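Local coordinates for protein cGAS/DncV-like nucleotidyltransferase in E. coli homolog (Elizabethkingia meningoseptica ATCC 13253 = NBRC 12535, PDB 6E0O) that probably joins nucleoside triphosphates into cyclic dinucleotides such as 3',3'-c-di-AMP with the help of magnesium, as the second-messenger synthase of a CBASS antiphage defence system, at residues A[57-62]-A[131-136]; A[12-17]-A[51-56]. All coordinates share one frame; numbering follows the deposited sequence.

Contact 1: residues A[57-62]-A[131-136]; sequences RQNSDV and NRITAD. With nucleotides of chain B.
Val62 and Ala135 form a parallel beta bridge where strands 62-68 and 135-147 begin, in the catalytic sheet of this nucleotidyltransferase fold. The backbone of Val62 bonds at both ends: its N donates to Thr134 O at 3.1 Å, in the plane of that carbonyl, and its O receives Asp136 N at 2.8 Å, nearly in line with the C=O bond.

Ile133, just before the strand, can be followed outward. CB lies against Ser60 O. CG2, anti to the carbonyl carbon, reaches Asn59 OD1 at 3.5 Å, an oxygen whose hydrogen-bond partner is Lys22. CG1 sits between the backbone N and the carbonyl carbon (chi1 61°), and CD1, anti to CA (chi2 177°), meets both Ser60 O, at 3.4 Å, and Val62 CG1, at 3.5 Å. The Ile133 and Val62 side chains cross at about a right angle; Tyr50 packs on both, and helix 21-38 also covers Ile133.

Asp61 and Thr134 instead lie side by side, pointing the same way, with Asp61 OD1 against Thr134 CB. A water joins Asp61 OD1, Asn59 O and Thr134 N, and probably helps hold the carboxylate where the loop enters the strand. Asp61 and Asp136 are probably magnesium ligands, together with Asp63, as in this family; in this complex the Asp61 side chain stays about 6 Å from the bound magnesium ion. Asp136 faces the nucleotide: its OD2 is 3.0 Å from O3' of A2 of chain B.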
ATOM      1  N   ARG A  57       4.179   8.248  -8.740  1.00 17.91           N
ATOM      2  CA  ARG A  57       5.396   9.041  -8.742  1.00 21.93           C
ATOM      3  C   ARG A  57       6.486   8.302  -9.493  1.00 21.81           C
ATOM      4  O   ARG A  57       6.565   7.071  -9.461  1.00 25.44           O
ATOM      5  CB  ARG A  57       5.846   9.373  -7.317  1.00 27.69           C
ATOM      6  CG  ARG A  57       4.859  10.291  -6.611  1.00 33.28           C
ATOM      7  CD  ARG A  57       5.449  10.931  -5.375  1.00 38.82           C
ATOM      8  NE  ARG A  57       5.378  12.391  -5.435  1.00 43.41           N
ATOM      9  CZ  ARG A  57       5.567  13.195  -4.394  1.00 44.71           C
ATOM     10  NH1 ARG A  57       5.829  12.682  -3.201  1.00 46.47           N
ATOM     11  NH2 ARG A  57       5.487  14.511  -4.545  1.00 45.03           N
ATOM     12  N   GLN A  58       7.319   9.066 -10.188  1.00 20.69           N
ATOM     13  CA  GLN A  58       8.429   8.471 -10.914  1.00 21.05           C
ATOM     14  C   GLN A  58       9.430   7.882  -9.932  1.00 20.37           C
ATOM     15  O   GLN A  58       9.662   8.427  -8.849  1.00 21.06           O
ATOM     16  CB  GLN A  58       9.132   9.526 -11.766  1.00 25.18           C
ATOM     17  CG  GLN A  58       8.316  10.044 -12.933  1.00 30.43           C
ATOM     18  CD  GLN A  58       9.176  10.781 -13.947  1.00 38.44           C
ATOM     19  OE1 GLN A  58      10.151  11.443 -13.589  1.00 41.63           O
ATOM     20  NE2 GLN A  58       8.826  10.654 -15.221  1.00 41.21           N
ATOM     21  N   ASN A  59      10.019   6.753 -10.315  1.00 20.28           N
ATOM     22  CA  ASN A  59      11.117   6.158  -9.559  1.00 20.70           C
ATOM     23  C   ASN A  59      10.703   5.823  -8.128  1.00 20.13           C
ATOM     24  O   ASN A  59      11.483   5.990  -7.191  1.00 21.47           O
ATOM     25  CB  ASN A  59      12.345   7.076  -9.575  1.00 22.38           C
ATOM     26  CG  ASN A  59      13.643   6.311  -9.507  1.00 24.05           C
ATOM     27  OD1 ASN A  59      13.918   5.471 -10.365  1.00 26.68           O
ATOM     28  ND2 ASN A  59      14.456   6.602  -8.496  1.00 26.83           N
ATOM     29  N   SER A  60       9.476   5.334  -7.957  1.00 19.64           N
ATOM     30  CA  SER A  60       8.951   5.076  -6.623  1.00 19.70           C
ATOM     31  C   SER A  60       9.684   3.921  -5.942  1.00 17.24           C
ATOM     32  O   SER A  60      10.132   2.972  -6.590  1.00 17.08           O
ATOM     33  CB  SER A  60       7.463   4.721  -6.704  1.00 21.90           C
ATOM     34  OG  SER A  60       6.666   5.799  -7.153  1.00 26.11           O
ATOM     35  N   ASP A  61       9.738   3.977  -4.611  1.00 16.24           N
ATOM     36  CA  ASP A  61      10.303   2.884  -3.830  1.00 15.87           C
ATOM     37  C   ASP A  61       9.399   1.654  -3.888  1.00 13.53           C
ATOM     38  O   ASP A  61       8.168   1.760  -3.923  1.00 15.28           O
ATOM     39  CB  ASP A  61      10.432   3.286  -2.356  1.00 17.93           C
ATOM     40  CG  ASP A  61      11.315   4.507  -2.129  1.00 19.01           C
ATOM     41  OD1 ASP A  61      11.945   5.011  -3.081  1.00 20.80           O
ATOM     42  OD2 ASP A  61      11.360   4.974  -0.967  1.00 24.24           O
ATOM     43  N   VAL A  62      10.023   0.474  -3.878  1.00 12.98           N
ATOM     44  CA  VAL A  62       9.312  -0.802  -3.925  1.00 13.46           C
ATOM     45  C   VAL A  62       9.401  -1.501  -2.570  1.00 13.07           C
ATOM     46  O   VAL A  62      10.451  -1.491  -1.920  1.00 14.75           O
ATOM     47  CB  VAL A  62       9.849  -1.722  -5.040  1.00 13.37           C
ATOM     48  CG1 VAL A  62      11.332  -2.040  -4.840  1.00 13.96           C
ATOM     49  CG2 VAL A  62       9.018  -2.994  -5.118  1.00 13.90           C
ATOM     50  N   ASN A 131      20.784   2.963 -11.494  1.00 15.41           N
ATOM     51  CA  ASN A 131      20.259   1.791 -12.181  1.00 16.64           C
ATOM     52  C   ASN A 131      19.238   0.985 -11.389  1.00 14.00           C
ATOM     53  O   ASN A 131      18.759  -0.041 -11.893  1.00 15.42           O
ATOM     54  CB  ASN A 131      21.413   0.871 -12.601  1.00 22.00           C
ATOM     55  CG  ASN A 131      22.315   1.508 -13.627  1.00 26.81           C
ATOM     56  OD1 ASN A 131      21.848   2.167 -14.557  1.00 30.49           O
ATOM     57  ND2 ASN A 131      23.615   1.334 -13.455  1.00 32.41           N
ATOM     58  N   ARG A 132      18.876   1.406 -10.183  1.00 13.71           N
ATOM     59  CA  ARG A 132      17.884   0.658  -9.430  1.00 13.05           C
ATOM     60  C   ARG A 132      17.128   1.597  -8.510  1.00 13.06           C
ATOM     61  O   ARG A 132      17.698   2.547  -7.969  1.00 13.22           O
ATOM     62  CB  ARG A 132      18.497  -0.516  -8.655  1.00 16.88           C
ATOM     63  CG  ARG A 132      19.222  -0.150  -7.409  1.00 17.86           C
ATOM     64  CD  ARG A 132      19.760  -1.399  -6.613  1.00 15.85           C
ATOM     65  NE  ARG A 132      20.338  -0.825  -5.417  1.00 14.18           N
ATOM     66  CZ  ARG A 132      21.623  -0.795  -5.111  1.00 14.25           C
ATOM     67  NH1 ARG A 132      22.514  -1.437  -5.851  1.00 14.41           N
ATOM     68  NH2 ARG A 132      21.995  -0.146  -4.023  1.00 15.35           N
ATOM     69  N   ILE A 133      15.835   1.321  -8.347  1.00 12.39           N
ATOM     70  CA  ILE A 133      15.032   2.070  -7.396  1.00 12.43           C
ATOM     71  C   ILE A 133      15.437   1.690  -5.977  1.00 12.27           C
ATOM     72  O   ILE A 133      16.047   0.646  -5.727  1.00 12.63           O
ATOM     73  CB  ILE A 133      13.524   1.864  -7.615  1.00 13.14           C
ATOM     74  CG1 ILE A 133      13.155   0.396  -7.442  1.00 12.80           C
ATOM     75  CG2 ILE A 133      13.120   2.389  -8.987  1.00 13.23           C
ATOM     76  CD1 ILE A 133      11.656   0.132  -7.579  1.00 13.27           C
ATOM     77  N   THR A 134      15.063   2.547  -5.033  1.00 12.04           N
ATOM     78  CA  THR A 134      15.147   2.221  -3.622  1.00 13.08           C
ATOM     79  C   THR A 134      14.113   1.164  -3.269  1.00 12.99           C
ATOM     80  O   THR A 134      13.003   1.133  -3.812  1.00 13.06           O
ATOM     81  CB  THR A 134      14.920   3.488  -2.807  1.00 13.55           C
ATOM     82  OG1 THR A 134      16.014   4.382  -3.044  1.00 15.02           O
ATOM     83  CG2 THR A 134      14.809   3.191  -1.335  1.00 14.39           C
ATOM     84  N   ALA A 135      14.487   0.300  -2.340  1.00 12.89           N
ATOM     85  CA  ALA A 135      13.616  -0.768  -1.891  1.00 13.73           C
ATOM     86  C   ALA A 135      13.539  -0.766  -0.377  1.00 13.75           C
ATOM     87  O   ALA A 135      14.537  -0.520   0.306  1.00 15.98           O
ATOM     88  CB  ALA A 135      14.121  -2.140  -2.354  1.00 15.21           C
ATOM     89  N   ASP A 136      12.346  -1.044   0.128  1.00 12.79           N
ATOM     90  CA  ASP A 136      12.127  -1.341   1.531  1.00 13.09           C
ATOM     91  C   ASP A 136      11.976  -2.849   1.634  1.00 12.44           C
ATOM     92  O   ASP A 136      11.064  -3.418   1.035  1.00 15.06           O
ATOM     93  CB  ASP A 136      10.840  -0.675   2.003  1.00 15.15           C
ATOM     94  CG  ASP A 136      10.998   0.807   2.230  1.00 20.39           C
ATOM     95  OD1 ASP A 136      12.138   1.308   2.139  1.00 24.02           O
ATOM     96  OD2 ASP A 136       9.975   1.466   2.522  1.00 24.79           O
TER
ATOM     97  P     A B   2       5.190   3.315   6.720  1.00 53.75           P
ATOM     98  OP1   A B   2       4.806   2.637   7.986  1.00 57.70           O
ATOM     99  OP2   A B   2       6.081   4.506   6.774  1.00 58.92           O
ATOM    100  O5'   A B   2       5.892   2.230   5.785  1.00 62.49           O
ATOM    101  C5'   A B   2       7.254   1.854   5.981  1.00 66.22           C
ATOM    102  C4'   A B   2       7.540   0.484   5.415  1.00 66.10           C
ATOM    103  O4'   A B   2       6.859  -0.506   6.229  1.00 61.45           O
ATOM    104  C3'   A B   2       7.063   0.263   3.982  1.00 67.58           C
ATOM    105  O3'   A B   2       7.967  -0.596   3.288  1.00 68.72           O
ATOM    106  C2'   A B   2       5.720  -0.429   4.168  1.00 64.35           C
ATOM    107  O2'   A B   2       5.324  -1.252   3.089  1.00 65.29           O
ATOM    108  C1'   A B   2       5.949  -1.245   5.438  1.00 56.20           C
ATOM    109  N9    A B   2       4.726  -1.432   6.219  1.00 37.46           N
ATOM    110  C8    A B   2       4.084  -0.490   6.989  1.00 31.71           C
ATOM    111  N7    A B   2       3.001  -0.932   7.575  1.00 24.64           N
ATOM    112  C5    A B   2       2.914  -2.252   7.153  1.00 24.58           C
ATOM    113  C6    A B   2       1.979  -3.273   7.413  1.00 21.77           C
ATOM    114  N6    A B   2       0.907  -3.142   8.197  1.00 22.77           N
ATOM    115  N1    A B   2       2.213  -4.462   6.838  1.00 23.79           N
ATOM    116  C2    A B   2       3.272  -4.629   6.049  1.00 23.79           C
ATOM    117  N3    A B   2       4.221  -3.750   5.727  1.00 24.49           N
ATOM    118  C4    A B   2       3.976  -2.571   6.319  1.00 26.40           C
TER
HETATM  119  O   HOH W   1      13.207   4.756  -5.553  1.00 17.07           O
HETATM  120  O   HOH W   2      17.071   5.437  -8.126  1.00 24.96           O
HETATM  121  O   HOH W   3       8.735   4.056   0.809  1.00 40.05           O

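Contact 2: residues A[12-17]-A[51-56]; sequences SRPVST and RNNTNV
Val15 N donates to Asn55 O at 2.9 Å in a nearly straight bond, approaching from above the carbonyl plane, and Pro14 CA brings a C-H to the same oxygen. This ties the loop between helices 5-11 and 21-38 to the turn that follows helix 48-52. One residue on, the bonding reverses: Asn55 ND2 gives a bent hydrogen bond, 3.1 Å long, to Ser16 O. The donor stands well above that carbonyl plane, and the oxygen is tilted 18° from the amide plane. Chi1 of -84° puts Asn55 CG anti to its carbonyl carbon, on the side of the backbone N, while CB itself lies 3.1 Å from Ser16 O.

Side chains pack beside these bonds. Asn53 OD1 lies 3.6 Å from Thr17 CG2. The same oxygen touches Pro14 CB, and Asn53 ND2 rests on Pro14 CG. At the other end Val15 CG2 meets the backbone carbonyl of Val56. A water donates to Ser16 O and Asn53 OD1 and accepts from Asn55 N at 2.9 Å, so Ser16 O is gripped by both water and amide; Ser16 N, though buried, has no modelled partner.

Further out, Ser49 bonds Asn55 OD1, fixing which way the amide is flipped. Arg194 donates to Ser12 O through NH1 and to Asn53 O through NE, bringing helix 188-205 against both segments. Arg51 and Asn52 belong to the probable GTP-binding run at helix 48-52. The hydrogen bonds between the segments are all made by amide, carbonyl and water groups, so the turn leaving that helix is held by directional polar bonds.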
ATOM      1  N   SER A  12      -4.741   9.529 -13.452  1.00 13.97           N
ATOM      2  CA  SER A  12      -5.211   8.209 -13.082  1.00 13.40           C
ATOM      3  C   SER A  12      -4.284   7.100 -13.550  1.00 14.04           C
ATOM      4  O   SER A  12      -4.526   5.941 -13.209  1.00 16.11           O
ATOM      5  CB  SER A  12      -6.605   7.971 -13.660  1.00 15.24           C
ATOM      6  OG  SER A  12      -6.520   7.689 -15.042  1.00 15.18           O
ATOM      7  N   ARG A  13      -3.253   7.419 -14.328  1.00 15.01           N
ATOM      8  CA  ARG A  13      -2.390   6.392 -14.894  1.00 16.40           C
ATOM      9  C   ARG A  13      -1.289   5.987 -13.916  1.00 15.37           C
ATOM     10  O   ARG A  13      -0.767   6.825 -13.181  1.00 18.01           O
ATOM     11  CB  ARG A  13      -1.752   6.913 -16.183  1.00 19.38           C
ATOM     12  CG  ARG A  13      -2.761   7.247 -17.278  1.00 23.10           C
ATOM     13  CD  ARG A  13      -3.375   5.961 -17.807  1.00 33.54           C
ATOM     14  NE  ARG A  13      -4.366   6.147 -18.866  1.00 42.05           N
ATOM     15  CZ  ARG A  13      -5.684   6.113 -18.682  1.00 42.70           C
ATOM     16  NH1 ARG A  13      -6.199   5.928 -17.465  1.00 40.95           N
ATOM     17  NH2 ARG A  13      -6.492   6.267 -19.722  1.00 40.58           N
ATOM     18  N   PRO A  14      -0.891   4.712 -13.918  1.00 15.01           N
ATOM     19  CA  PRO A  14       0.285   4.318 -13.132  1.00 15.21           C
ATOM     20  C   PRO A  14       1.517   5.013 -13.684  1.00 17.32           C
ATOM     21  O   PRO A  14       1.670   5.174 -14.897  1.00 19.44           O
ATOM     22  CB  PRO A  14       0.383   2.800 -13.336  1.00 18.71           C
ATOM     23  CG  PRO A  14      -0.840   2.385 -14.025  1.00 18.51           C
ATOM     24  CD  PRO A  14      -1.448   3.593 -14.695  1.00 15.41           C
ATOM     25  N   VAL A  15       2.405   5.422 -12.787  1.00 16.00           N
ATOM     26  CA  VAL A  15       3.631   6.088 -13.216  1.00 18.65           C
ATOM     27  C   VAL A  15       4.831   5.149 -13.161  1.00 25.07           C
ATOM     28  O   VAL A  15       5.534   4.980 -14.163  1.00 32.99           O
ATOM     29  CB  VAL A  15       3.836   7.404 -12.448  1.00 19.13           C
ATOM     30  CG1 VAL A  15       5.146   8.043 -12.833  1.00 20.51           C
ATOM     31  CG2 VAL A  15       2.680   8.359 -12.734  1.00 22.39           C
ATOM     32  N   SER A  16       5.079   4.540 -12.009  1.00 22.34           N
ATOM     33  CA  SER A  16       6.080   3.488 -11.863  1.00 18.87           C
ATOM     34  C   SER A  16       5.372   2.141 -11.829  1.00 17.42           C
ATOM     35  O   SER A  16       4.301   2.016 -11.232  1.00 20.09           O
ATOM     36  CB  SER A  16       6.830   3.658 -10.542  1.00 17.75           C
ATOM     37  OG  SER A  16       7.592   4.848 -10.497  1.00 19.60           O
ATOM     38  N   THR A  17       5.978   1.129 -12.448  1.00 17.22           N
ATOM     39  CA  THR A  17       5.398  -0.207 -12.402  1.00 17.13           C
ATOM     40  C   THR A  17       6.503  -1.259 -12.343  1.00 16.93           C
ATOM     41  O   THR A  17       7.685  -0.975 -12.552  1.00 17.19           O
ATOM     42  CB  THR A  17       4.510  -0.517 -13.618  1.00 21.96           C
ATOM     43  OG1 THR A  17       5.343  -0.647 -14.780  1.00 23.32           O
ATOM     44  CG2 THR A  17       3.456   0.556 -13.841  1.00 22.71           C
ATOM     45  N   ARG A  51       2.882  -3.794  -6.052  1.00 13.19           N
ATOM     46  CA  ARG A  51       2.045  -4.988  -6.091  1.00 12.64           C
ATOM     47  C   ARG A  51       0.630  -4.651  -6.555  1.00 12.40           C
ATOM     48  O   ARG A  51       0.046  -5.358  -7.385  1.00 14.13           O
ATOM     49  CB  ARG A  51       1.996  -5.635  -4.707  1.00 13.67           C
ATOM     50  CG  ARG A  51       1.116  -6.874  -4.636  1.00 13.40           C
ATOM     51  CD  ARG A  51       1.735  -8.045  -5.351  1.00 14.14           C
ATOM     52  NE  ARG A  51       0.832  -9.192  -5.428  1.00 14.84           N
ATOM     53  CZ  ARG A  51       0.663 -10.090  -4.460  1.00 13.17           C
ATOM     54  NH1 ARG A  51       1.320  -9.983  -3.311  1.00 14.03           N
ATOM     55  NH2 ARG A  51      -0.183 -11.091  -4.632  1.00 13.51           N
ATOM     56  N   ASN A  52       0.060  -3.588  -6.014  1.00 12.84           N
ATOM     57  CA  ASN A  52      -1.322  -3.226  -6.288  1.00 13.78           C
ATOM     58  C   ASN A  52      -1.463  -2.293  -7.481  1.00 12.85           C
ATOM     59  O   ASN A  52      -2.594  -1.947  -7.848  1.00 14.66           O
ATOM     60  CB  ASN A  52      -1.929  -2.593  -5.040  1.00 14.55           C
ATOM     61  CG  ASN A  52      -1.790  -3.484  -3.826  1.00 17.93           C
ATOM     62  OD1 ASN A  52      -2.068  -4.675  -3.893  1.00 21.62           O
ATOM     63  ND2 ASN A  52      -1.356  -2.910  -2.713  1.00 19.61           N
ATOM     64  N   ASN A  53      -0.349  -1.898  -8.088  1.00 13.32           N
ATOM     65  CA  ASN A  53      -0.322  -1.037  -9.267  1.00 12.56           C
ATOM     66  C   ASN A  53      -0.962   0.327  -9.010  1.00 12.77           C
ATOM     67  O   ASN A  53      -1.772   0.813  -9.800  1.00 13.40           O
ATOM     68  CB  ASN A  53      -0.937  -1.713 -10.490  1.00 13.70           C
ATOM     69  CG  ASN A  53      -0.452  -1.101 -11.785  1.00 15.28           C
ATOM     70  OD1 ASN A  53       0.675  -0.601 -11.868  1.00 18.20           O
ATOM     71  ND2 ASN A  53      -1.295  -1.131 -12.806  1.00 16.04           N
ATOM     72  N   THR A  54      -0.557   0.966  -7.917  1.00 13.19           N
ATOM     73  CA  THR A  54      -1.089   2.269  -7.540  1.00 13.07           C
ATOM     74  C   THR A  54      -0.009   3.347  -7.438  1.00 13.80           C
ATOM     75  O   THR A  54      -0.222   4.353  -6.765  1.00 15.22           O
ATOM     76  CB  THR A  54      -1.851   2.150  -6.223  1.00 16.38           C
ATOM     77  OG1 THR A  54      -0.960   1.640  -5.225  1.00 20.50           O
ATOM     78  CG2 THR A  54      -3.049   1.228  -6.364  1.00 19.71           C
ATOM     79  N   ASN A  55       1.119   3.191  -8.127  1.00 14.14           N
ATOM     80  CA  ASN A  55       2.177   4.194  -8.069  1.00 14.55           C
ATOM     81  C   ASN A  55       1.826   5.415  -8.906  1.00 14.36           C
ATOM     82  O   ASN A  55       1.371   5.287 -10.042  1.00 17.70           O
ATOM     83  CB  ASN A  55       3.461   3.631  -8.672  1.00 19.43           C
ATOM     84  CG  ASN A  55       4.261   2.829  -7.707  1.00 22.00           C
ATOM     85  OD1 ASN A  55       4.525   3.259  -6.585  1.00 24.42           O
ATOM     86  ND2 ASN A  55       4.658   1.640  -8.133  1.00 23.88           N
ATOM     87  N   VAL A  56       2.092   6.604  -8.364  1.00 14.18           N
ATOM     88  CA  VAL A  56       1.811   7.836  -9.097  1.00 14.54           C
ATOM     89  C   VAL A  56       3.021   8.759  -9.128  1.00 15.69           C
ATOM     90  O   VAL A  56       2.917   9.927  -9.520  1.00 20.37           O
ATOM     91  CB  VAL A  56       0.578   8.566  -8.532  1.00 14.15           C
ATOM     92  CG1 VAL A  56      -0.634   7.657  -8.566  1.00 15.35           C
ATOM     93  CG2 VAL A  56       0.837   9.048  -7.107  1.00 17.51           C
TER
HETATM   94  O   HOH W   4       1.811   1.370 -10.326  1.00 17.47           O

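Overall arrangement
Both contacts are partly buried and run in series along the chain: 51-56 leads straight into 57-62, so a single connection from helix 48-52 to strand 62-68 serves both. Contact 1 sets that connection into the sheet, with strand pairing, an aliphatic patch under helix 21-38 and carboxylates of the probable metal site, one of them beside the nucleotide. Contact 2 has no strand pairing; it joins two loops through one backbone bond, one side-chain amide bond and a shared water, beside helix 188-205. The two meet at Ser16 OG, which lies 2.7 Å from Arg57 O and 3.2 Å from Ser60 N, both probable hydrogen bonds, and Ser60 CB packs on Asn55 OD1.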